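Local coordinates for protein glycerol dehydratase (Clostridium butyricum, PDB 1R9D) that probably acts as a glycyl-radical lyase that dehydrates glycerol without vitamin B12, at residues A226-A230 with L242-A246; Q476-E480 with P575-K579; F333-Y339 with Y764-S770. All coordinates share one frame; numbering follows the deposited sequence.

Interaction 1 (A226-A230 with L242-A246)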
loop_
_atom_site.group_PDB
_atom_site.type_symbol
_atom_site.label_atom_id
_atom_site.label_comp_id
_atom_site.label_asym_id
_atom_site.label_seq_id
_atom_site.Cartn_x
_atom_site.Cartn_y
_atom_site.Cartn_z
ATOM N N ALA A 226 29.057 25.280 16.629
ATOM C CA ALA A 226 29.275 26.112 17.809
ATOM C C ALA A 226 30.760 26.349 18.093
ATOM O O ALA A 226 31.198 27.495 18.204
ATOM C CB ALA A 226 28.605 25.477 19.025
ATOM N N LYS A 227 31.525 25.265 18.224
ATOM C CA LYS A 227 32.965 25.359 18.486
ATOM C C LYS A 227 33.652 26.198 17.417
ATOM O O LYS A 227 34.518 27.022 17.710
ATOM C CB LYS A 227 33.596 23.965 18.506
ATOM C CG LYS A 227 33.450 23.217 19.819
ATOM C CD LYS A 227 34.296 23.852 20.917
ATOM C CE LYS A 227 34.225 23.042 22.205
ATOM N NZ LYS A 227 35.012 23.651 23.313
ATOM N N GLU A 228 33.256 25.968 16.172
ATOM C CA GLU A 228 33.793 26.674 15.019
ATOM C C GLU A 228 33.606 28.186 15.154
ATOM O O GLU A 228 34.504 28.969 14.826
ATOM C CB GLU A 228 33.095 26.146 13.763
ATOM C CG GLU A 228 33.332 26.923 12.485
ATOM C CD GLU A 228 32.583 26.312 11.309
ATOM O OE1 GLU A 228 32.518 26.953 10.237
ATOM O OE2 GLU A 228 32.063 25.183 11.459
ATOM N N ILE A 229 32.437 28.596 15.635
ATOM C CA ILE A 229 32.143 30.010 15.820
ATOM C C ILE A 229 32.889 30.537 17.045
ATOM O O ILE A 229 33.431 31.644 17.023
ATOM C CB ILE A 229 30.624 30.244 16.012
ATOM C CG1 ILE A 229 29.874 29.870 14.731
ATOM C CG2 ILE A 229 30.358 31.698 16.364
ATOM C CD1 ILE A 229 28.357 29.999 14.841
ATOM N N ALA A 230 32.922 29.731 18.103
ATOM C CA ALA A 230 33.596 30.103 19.344
ATOM C C ALA A 230 35.070 30.412 19.112
ATOM O O ALA A 230 35.601 31.389 19.642
ATOM C CB ALA A 230 33.461 28.981 20.367
ATOM N N LEU A 242 29.250 30.000 23.529
ATOM C CA LEU A 242 29.308 29.119 22.368
ATOM C C LEU A 242 29.956 27.778 22.692
ATOM O O LEU A 242 29.577 26.750 22.131
ATOM C CB LEU A 242 30.057 29.808 21.231
ATOM C CG LEU A 242 29.280 30.970 20.611
ATOM C CD1 LEU A 242 30.206 31.855 19.801
ATOM C CD2 LEU A 242 28.161 30.411 19.747
ATOM N N ASN A 243 30.935 27.784 23.594
ATOM C CA ASN A 243 31.595 26.543 23.982
ATOM C C ASN A 243 30.664 25.698 24.837
ATOM O O ASN A 243 30.730 24.469 24.814
ATOM C CB ASN A 243 32.887 26.820 24.756
ATOM C CG ASN A 243 34.069 27.052 23.841
ATOM O OD1 ASN A 243 34.286 26.299 22.888
ATOM N ND2 ASN A 243 34.848 28.089 24.126
ATOM N N GLU A 244 29.801 26.361 25.599
ATOM C CA GLU A 244 28.861 25.642 26.444
ATOM C C GLU A 244 27.776 25.020 25.566
ATOM O O GLU A 244 27.279 23.932 25.853
ATOM C CB GLU A 244 28.234 26.580 27.479
ATOM C CG GLU A 244 27.229 25.889 28.391
ATOM C CD GLU A 244 27.856 24.804 29.253
ATOM O OE1 GLU A 244 28.967 24.332 28.922
ATOM O OE2 GLU A 244 27.231 24.411 30.262
ATOM N N ILE A 245 27.418 25.719 24.494
ATOM C CA ILE A 245 26.414 25.227 23.558
ATOM C C ILE A 245 26.967 23.977 22.879
ATOM O O ILE A 245 26.276 22.968 22.746
ATOM C CB ILE A 245 26.085 26.294 22.481
ATOM C CG1 ILE A 245 25.351 27.472 23.128
ATOM C CG2 ILE A 245 25.249 25.685 21.368
ATOM C CD1 ILE A 245 25.100 28.629 22.184
ATOM N N ALA A 246 28.224 24.046 22.455
ATOM C CA ALA A 246 28.854 22.906 21.804
ATOM C C ALA A 246 28.844 21.706 22.742
ATOM O O ALA A 246 28.631 20.572 22.310
ATOM C CB ALA A 246 30.282 23.252 21.407
#

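Interaction 2 (Q476-E480 with P575-K579)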
loop_
_atom_site.group_PDB
_atom_site.type_symbol
_atom_site.label_atom_id
_atom_site.label_comp_id
_atom_site.label_asym_id
_atom_site.label_seq_id
_atom_site.Cartn_x
_atom_site.Cartn_y
_atom_site.Cartn_z
ATOM N N GLN A 476 -37.691 19.960 -0.112
ATOM C CA GLN A 476 -38.959 20.662 -0.298
ATOM C C GLN A 476 -38.797 22.153 -0.604
ATOM O O GLN A 476 -38.017 22.851 0.048
ATOM C CB GLN A 476 -39.821 20.484 0.952
ATOM C CG GLN A 476 -41.040 21.383 1.011
ATOM C CD GLN A 476 -41.850 21.164 2.268
ATOM O OE1 GLN A 476 -41.299 21.066 3.364
ATOM N NE2 GLN A 476 -43.169 21.097 2.119
ATOM N N ASN A 477 -39.535 22.634 -1.601
ATOM C CA ASN A 477 -39.488 24.046 -1.976
ATOM C C ASN A 477 -39.895 24.896 -0.777
ATOM O O ASN A 477 -40.939 24.663 -0.166
ATOM C CB ASN A 477 -40.442 24.326 -3.139
ATOM C CG ASN A 477 -40.062 23.577 -4.400
ATOM O OD1 ASN A 477 -38.957 23.737 -4.921
ATOM N ND2 ASN A 477 -40.980 22.754 -4.901
ATOM N N PHE A 478 -39.064 25.878 -0.446
ATOM C CA PHE A 478 -39.325 26.763 0.684
ATOM C C PHE A 478 -40.689 27.452 0.564
ATOM O O PHE A 478 -41.389 27.633 1.560
ATOM C CB PHE A 478 -38.226 27.826 0.774
ATOM C CG PHE A 478 -38.344 28.722 1.971
ATOM C CD1 PHE A 478 -38.059 30.078 1.866
ATOM C CD2 PHE A 478 -38.721 28.211 3.209
ATOM C CE1 PHE A 478 -38.147 30.915 2.977
ATOM C CE2 PHE A 478 -38.813 29.038 4.328
ATOM C CZ PHE A 478 -38.525 30.393 4.212
ATOM N N GLU A 479 -41.058 27.832 -0.657
ATOM C CA GLU A 479 -42.331 28.509 -0.908
ATOM C C GLU A 479 -43.541 27.687 -0.494
ATOM O O GLU A 479 -44.596 28.239 -0.186
ATOM C CB GLU A 479 -42.473 28.867 -2.394
ATOM C CG GLU A 479 -41.381 29.772 -2.936
ATOM C CD GLU A 479 -40.218 29.001 -3.532
ATOM O OE1 GLU A 479 -39.700 28.076 -2.865
ATOM O OE2 GLU A 479 -39.818 29.329 -4.670
ATOM N N GLU A 480 -43.387 26.368 -0.483
ATOM C CA GLU A 480 -44.483 25.474 -0.133
ATOM C C GLU A 480 -44.527 25.049 1.330
ATOM O O GLU A 480 -45.451 24.344 1.743
ATOM C CB GLU A 480 -44.419 24.223 -1.010
ATOM C CG GLU A 480 -44.620 24.491 -2.489
ATOM C CD GLU A 480 -44.239 23.302 -3.346
ATOM O OE1 GLU A 480 -44.634 22.168 -2.998
ATOM O OE2 GLU A 480 -43.549 23.503 -4.368
ATOM N N PRO A 575 -42.851 32.755 2.728
ATOM C CA PRO A 575 -41.576 32.112 2.407
ATOM C C PRO A 575 -41.051 32.634 1.071
ATOM O O PRO A 575 -39.855 32.897 0.920
ATOM C CB PRO A 575 -41.949 30.634 2.352
ATOM C CG PRO A 575 -43.015 30.533 3.400
ATOM C CD PRO A 575 -43.864 31.754 3.107
ATOM N N SER A 576 -41.958 32.795 0.110
ATOM C CA SER A 576 -41.599 33.288 -1.216
ATOM C C SER A 576 -40.974 34.675 -1.154
ATOM O O SER A 576 -39.985 34.945 -1.833
ATOM C CB SER A 576 -42.833 33.338 -2.124
ATOM O OG SER A 576 -43.382 32.046 -2.312
ATOM N N GLU A 577 -41.555 35.552 -0.343
ATOM C CA GLU A 577 -41.053 36.916 -0.202
ATOM C C GLU A 577 -39.650 36.939 0.395
ATOM O O GLU A 577 -38.785 37.683 -0.063
ATOM C CB GLU A 577 -42.005 37.741 0.671
ATOM C CG GLU A 577 -43.399 37.894 0.076
ATOM C CD GLU A 577 -44.333 38.726 0.944
ATOM O OE1 GLU A 577 -44.592 38.338 2.105
ATOM O OE2 GLU A 577 -44.814 39.771 0.460
ATOM N N LEU A 578 -39.427 36.123 1.421
ATOM C CA LEU A 578 -38.116 36.068 2.056
ATOM C C LEU A 578 -37.084 35.529 1.071
ATOM O O LEU A 578 -35.999 36.087 0.932
ATOM C CB LEU A 578 -38.157 35.176 3.300
ATOM C CG LEU A 578 -36.836 35.056 4.065
ATOM C CD1 LEU A 578 -36.406 36.434 4.558
ATOM C CD2 LEU A 578 -36.994 34.093 5.235
ATOM N N LYS A 579 -37.430 34.449 0.379
ATOM C CA LYS A 579 -36.513 33.852 -0.585
ATOM C C LYS A 579 -36.075 34.872 -1.632
ATOM O O LYS A 579 -34.887 34.985 -1.939
ATOM C CB LYS A 579 -37.169 32.649 -1.268
ATOM C CG LYS A 579 -36.302 31.977 -2.328
ATOM C CD LYS A 579 -36.973 30.721 -2.871
ATOM C CE LYS A 579 -36.159 30.097 -3.993
ATOM N NZ LYS A 579 -36.744 28.810 -4.466
HETATM O O HOH W 1 -36.698 26.651 -2.253
HETATM O O HOH W 2 -44.605 31.282 -0.106
#

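Interaction 3 (F333-Y339 with Y764-S770)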
loop_
_atom_site.group_PDB
_atom_site.type_symbol
_atom_site.label_atom_id
_atom_site.label_comp_id
_atom_site.label_asym_id
_atom_site.label_seq_id
_atom_site.Cartn_x
_atom_site.Cartn_y
_atom_site.Cartn_z
ATOM N N PHE A 333 -5.753 30.784 7.149
ATOM C CA PHE A 333 -4.760 30.875 8.214
ATOM C C PHE A 333 -3.913 32.143 8.064
ATOM O O PHE A 333 -2.734 32.069 7.721
ATOM C CB PHE A 333 -3.836 29.649 8.175
ATOM C CG PHE A 333 -4.560 28.328 8.016
ATOM C CD1 PHE A 333 -4.631 27.702 6.776
ATOM C CD2 PHE A 333 -5.159 27.709 9.111
ATOM C CE1 PHE A 333 -5.283 26.475 6.626
ATOM C CE2 PHE A 333 -5.818 26.481 8.973
ATOM C CZ PHE A 333 -5.880 25.863 7.731
ATOM N N GLY A 334 -4.501 33.303 8.341
ATOM C CA GLY A 334 -3.757 34.543 8.187
ATOM C C GLY A 334 -2.825 34.947 9.312
ATOM O O GLY A 334 -3.058 34.623 10.473
ATOM N N GLY A 335 -1.752 35.658 8.957
ATOM C CA GLY A 335 -0.807 36.132 9.958
ATOM C C GLY A 335 0.400 35.265 10.285
ATOM O O GLY A 335 0.868 35.273 11.426
ATOM N N TYR A 336 0.909 34.523 9.300
ATOM C CA TYR A 336 2.074 33.653 9.500
ATOM C C TYR A 336 1.927 32.737 10.718
ATOM O O TYR A 336 2.884 32.551 11.468
ATOM C CB TYR A 336 3.334 34.494 9.721
ATOM C CG TYR A 336 3.702 35.458 8.617
ATOM C CD1 TYR A 336 3.977 36.794 8.911
ATOM C CD2 TYR A 336 3.855 35.028 7.298
ATOM C CE1 TYR A 336 4.401 37.681 7.920
ATOM C CE2 TYR A 336 4.280 35.914 6.297
ATOM C CZ TYR A 336 4.552 37.236 6.621
ATOM O OH TYR A 336 4.989 38.119 5.651
ATOM N N PRO A 337 0.740 32.137 10.926
ATOM C CA PRO A 337 0.523 31.259 12.083
ATOM C C PRO A 337 1.025 29.814 12.007
ATOM O O PRO A 337 0.927 29.170 10.966
ATOM C CB PRO A 337 -0.991 31.305 12.247
ATOM C CG PRO A 337 -1.442 31.278 10.820
ATOM C CD PRO A 337 -0.506 32.286 10.150
ATOM N N MET A 338 1.549 29.320 13.129
ATOM C CA MET A 338 2.019 27.938 13.238
ATOM C C MET A 338 1.170 27.195 14.268
ATOM O O MET A 338 1.207 25.966 14.345
ATOM C CB MET A 338 3.495 27.874 13.649
ATOM C CG MET A 338 4.462 28.291 12.542
ATOM S SD MET A 338 4.130 27.513 10.955
ATOM C CE MET A 338 4.413 25.767 11.331
ATOM N N TYR A 339 0.421 27.956 15.063
ATOM C CA TYR A 339 -0.470 27.395 16.089
ATOM C C TYR A 339 0.166 26.402 17.067
ATOM O O TYR A 339 -0.397 25.340 17.330
ATOM C CB TYR A 339 -1.667 26.710 15.418
ATOM C CG TYR A 339 -2.371 27.542 14.369
ATOM C CD1 TYR A 339 -2.015 27.449 13.023
ATOM C CD2 TYR A 339 -3.392 28.426 14.723
ATOM C CE1 TYR A 339 -2.658 28.212 12.055
ATOM C CE2 TYR A 339 -4.040 29.197 13.761
ATOM C CZ TYR A 339 -3.672 29.087 12.433
ATOM O OH TYR A 339 -4.310 29.852 11.481
ATOM N N TYR A 764 -5.469 32.103 18.387
ATOM C CA TYR A 764 -4.064 32.447 18.204
ATOM C C TYR A 764 -3.929 33.951 18.083
ATOM O O TYR A 764 -4.885 34.642 17.727
ATOM C CB TYR A 764 -3.498 31.791 16.938
ATOM C CG TYR A 764 -3.995 32.363 15.616
ATOM C CD1 TYR A 764 -3.161 33.153 14.810
ATOM C CD2 TYR A 764 -5.271 32.073 15.142
ATOM C CE1 TYR A 764 -3.594 33.623 13.564
ATOM C CE2 TYR A 764 -5.713 32.542 13.904
ATOM C CZ TYR A 764 -4.868 33.310 13.118
ATOM O OH TYR A 764 -5.296 33.730 11.877
ATOM N N SER A 765 -2.735 34.449 18.380
ATOM C CA SER A 765 -2.457 35.872 18.278
ATOM C C SER A 765 -1.591 36.084 17.043
ATOM O O SER A 765 -0.999 35.135 16.522
ATOM C CB SER A 765 -1.736 36.363 19.534
ATOM O OG SER A 765 -2.585 36.279 20.671
ATOM N N ALA A 766 -1.525 37.319 16.560
ATOM C CA ALA A 766 -0.725 37.600 15.379
ATOM C C ALA A 766 -0.223 39.027 15.364
ATOM O O ALA A 766 -0.739 39.889 16.073
ATOM C CB ALA A 766 -1.544 37.343 14.118
ATOM N N GLN A 767 0.804 39.255 14.554
ATOM C CA GLN A 767 1.360 40.585 14.379
ATOM C C GLN A 767 0.306 41.268 13.517
ATOM O O GLN A 767 0.108 40.908 12.352
ATOM C CB GLN A 767 2.694 40.493 13.634
ATOM C CG GLN A 767 3.277 41.824 13.195
ATOM C CD GLN A 767 4.573 41.647 12.421
ATOM O OE1 GLN A 767 4.701 40.724 11.613
ATOM N NE2 GLN A 767 5.536 42.536 12.653
ATOM N N PHE A 768 -0.390 42.235 14.105
ATOM C CA PHE A 768 -1.458 42.937 13.412
ATOM C C PHE A 768 -1.153 43.358 11.972
ATOM O O PHE A 768 -1.968 43.130 11.076
ATOM C CB PHE A 768 -1.884 44.162 14.229
ATOM C CG PHE A 768 -3.115 44.841 13.705
ATOM C CD1 PHE A 768 -4.364 44.239 13.828
ATOM C CD2 PHE A 768 -3.025 46.076 13.067
ATOM C CE1 PHE A 768 -5.509 44.858 13.325
ATOM C CE2 PHE A 768 -4.162 46.701 12.561
ATOM C CZ PHE A 768 -5.406 46.091 12.690
ATOM N N ILE A 769 0.013 43.958 11.738
ATOM C CA ILE A 769 0.352 44.417 10.393
ATOM C C ILE A 769 0.641 43.314 9.378
ATOM O O ILE A 769 0.832 43.600 8.194
ATOM C CB ILE A 769 1.555 45.410 10.405
ATOM C CG1 ILE A 769 2.826 44.706 10.880
ATOM C CG2 ILE A 769 1.234 46.599 11.302
ATOM C CD1 ILE A 769 4.082 45.561 10.748
ATOM N N SER A 770 0.675 42.059 9.821
ATOM C CA SER A 770 0.933 40.951 8.901
ATOM C C SER A 770 -0.381 40.401 8.357
ATOM O O SER A 770 -0.392 39.607 7.416
ATOM C CB SER A 770 1.706 39.824 9.602
ATOM O OG SER A 770 0.880 39.103 10.509
HETATM O O HOH W 3 2.094 37.308 12.870
#

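Interaction 1 (A226-A230 with L242-A246)
A226 and A230 meet A246 and L242 where two consecutive helices, 197-230 and 236-252, fold back on each other as an antiparallel helical hairpin. The axes of the short segments run at 163° to one another and come within 8.1 Å, a close spacing that the methyl-sized side chains at three facing positions make possible.

The apolar contacts follow from this spacing. A226 CB lies 3.7 Å from A246 CB, one methyl against another, and also faces the carbonyl oxygen of L242. One turn further along, A230 CB rests against L242 CB at 3.6 Å. L242 then sends its CD1 branch across I229 at about a right angle. The CG2 branch of I229, anti to its own backbone N, is the part that receives it, and the pair I229 CG2 to L242 CD1 at 3.4 Å is a snug, slightly compressed carbon-carbon approach. I229 and L242 also touch I66 and T233 respectively, both in loops.

Polar contact lies along the edge of the apolar seam. K227 first lays its CG on A246 CB at 3.5 Å; a bend at chi2 (-70°) then carries its otherwise extended chain over to N243, which it crosses at about a right angle. Only CG packs chiefly on A246 CB, while CD, CE and NZ all gather at N243 OD1. One hydrogen bond crosses between the side chains, K227 NZ donating to N243 OD1 at 2.8 Å, and NZ sits above the amide carbonyl plane, 52° out of it, rather than on a lone pair.

Interaction 2 (Q476-E480 with P575-K579)
F478 and E479 straddle the opening turn of helix 575-583, so that a short 3-10 turn (478-480), in the loop leading to helix 484-516, docks against a helix N-terminus. The apolar half is a CH-pi contact. P575 CB stands over the centre of the F478 ring, 3.8 Å from the centroid and only 6° off the ring normal, while L578 CD2 and K579 CB approach the ring's edge. F568 and I461, from helices 553-569 and 453-461, also touch the F478 side chain.

The polar half is a salt bridge. K579 is extended from CG onward and brings NZ to the carboxylate of E479, whose chain is bent at chi2 (92°). NZ reaches E479 OE2 at 3.1 Å from the syn side, 33° out of the carboxylate plane; a second bond to OE1 is weak. The lysine has another partner too, since NZ donates to water 1, which also accepts from the backbone N of F478 at 3.1 Å. The ammonium group is thus shared between a carboxylate and a water that serves the start of the 3-10 turn.

Other polar groups are held within each segment or by water. E480 N donates to N477 O at 3.0 Å, and N477 ND2 donates to E480 OE2 at 2.7 Å, meeting that oxygen from above the carboxylate plane. On the helix, K579 N takes P575 O, and E577 OE1 accepts from T574 N just before the first turn. S576 OG lies close to E479 CG, and it hydrogen-bonds to water 2 at 2.6 Å. That same water donates to E479 O at 3.0 Å, linking the 3-10 turn to the helix through one bridging oxygen.

Interaction 3 (F333-Y339 with Y764-S770)
Y764 packs against Y339 and bonds to G334; it follows G763, predicted to carry the glycyl radical, which is not present in this structure. Its CB faces Y339 CD2 at 4.0 Å. CG occupies the crowded position between the backbone N and carbonyl carbon (chi1 71°), which turns the ring toward loop 333-339. Over one face comes Y339, edge first: the planes stand at 65° in an edge-to-face pair, and Y339 CE2 is 3.4 Å from Y764 CD2 and also nearest to CE2. Along the other limb, CD1 and CE1 meet P337 CB, CE1 at 3.7 Å, and CE1 comes closer still to G334 O, at 3.3 Å. CZ is 3.5 Å from G334 O. At the tip, OH donates to G334 O at 2.8 Å, in the carbonyl plane on a lone pair, which anchors the ring at its hydroxyl, while Y339 and P337 pack its sides.

Next to it, water 3 donates to G335 O and S770 OG and accepts from Q767 N. S770 CB rests obliquely on the Y336 ring, whose own OH bonds to A108 O.

The side chain of Y339 comes within about 3 Å of the bound glycerol. Loop 333-339 connects helix 329-332 to strand 341-344, which with the strands beside it is consistent with the barrel of the pyruvate formate-lyase family; Y764, on the loop bearing the radical glycine, leads into strand 765-767, antiparallel to strand 758-760.

How the interactions relate
Interaction 3 lies nearest the middle of the chain, about 11 Å from its centre, whereas the centres of interactions 1 and 2 sit about 35 and 40 Å out, on opposite sides of that centre. No two share an element or touch; nearest atoms are at least about 23 Å apart. Interaction 1, though far from the centre, is largely buried, packing alanines against leucine and isoleucine with one polar bond beside them. Interaction 2, partly exposed, relies on a salt bridge and two waters besides a ring contact. Interaction 3 unites segments 425 residues apart, from two sequence families, and is buried and aromatic, with two glycines in its loop; the loop it closes contains interaction 2.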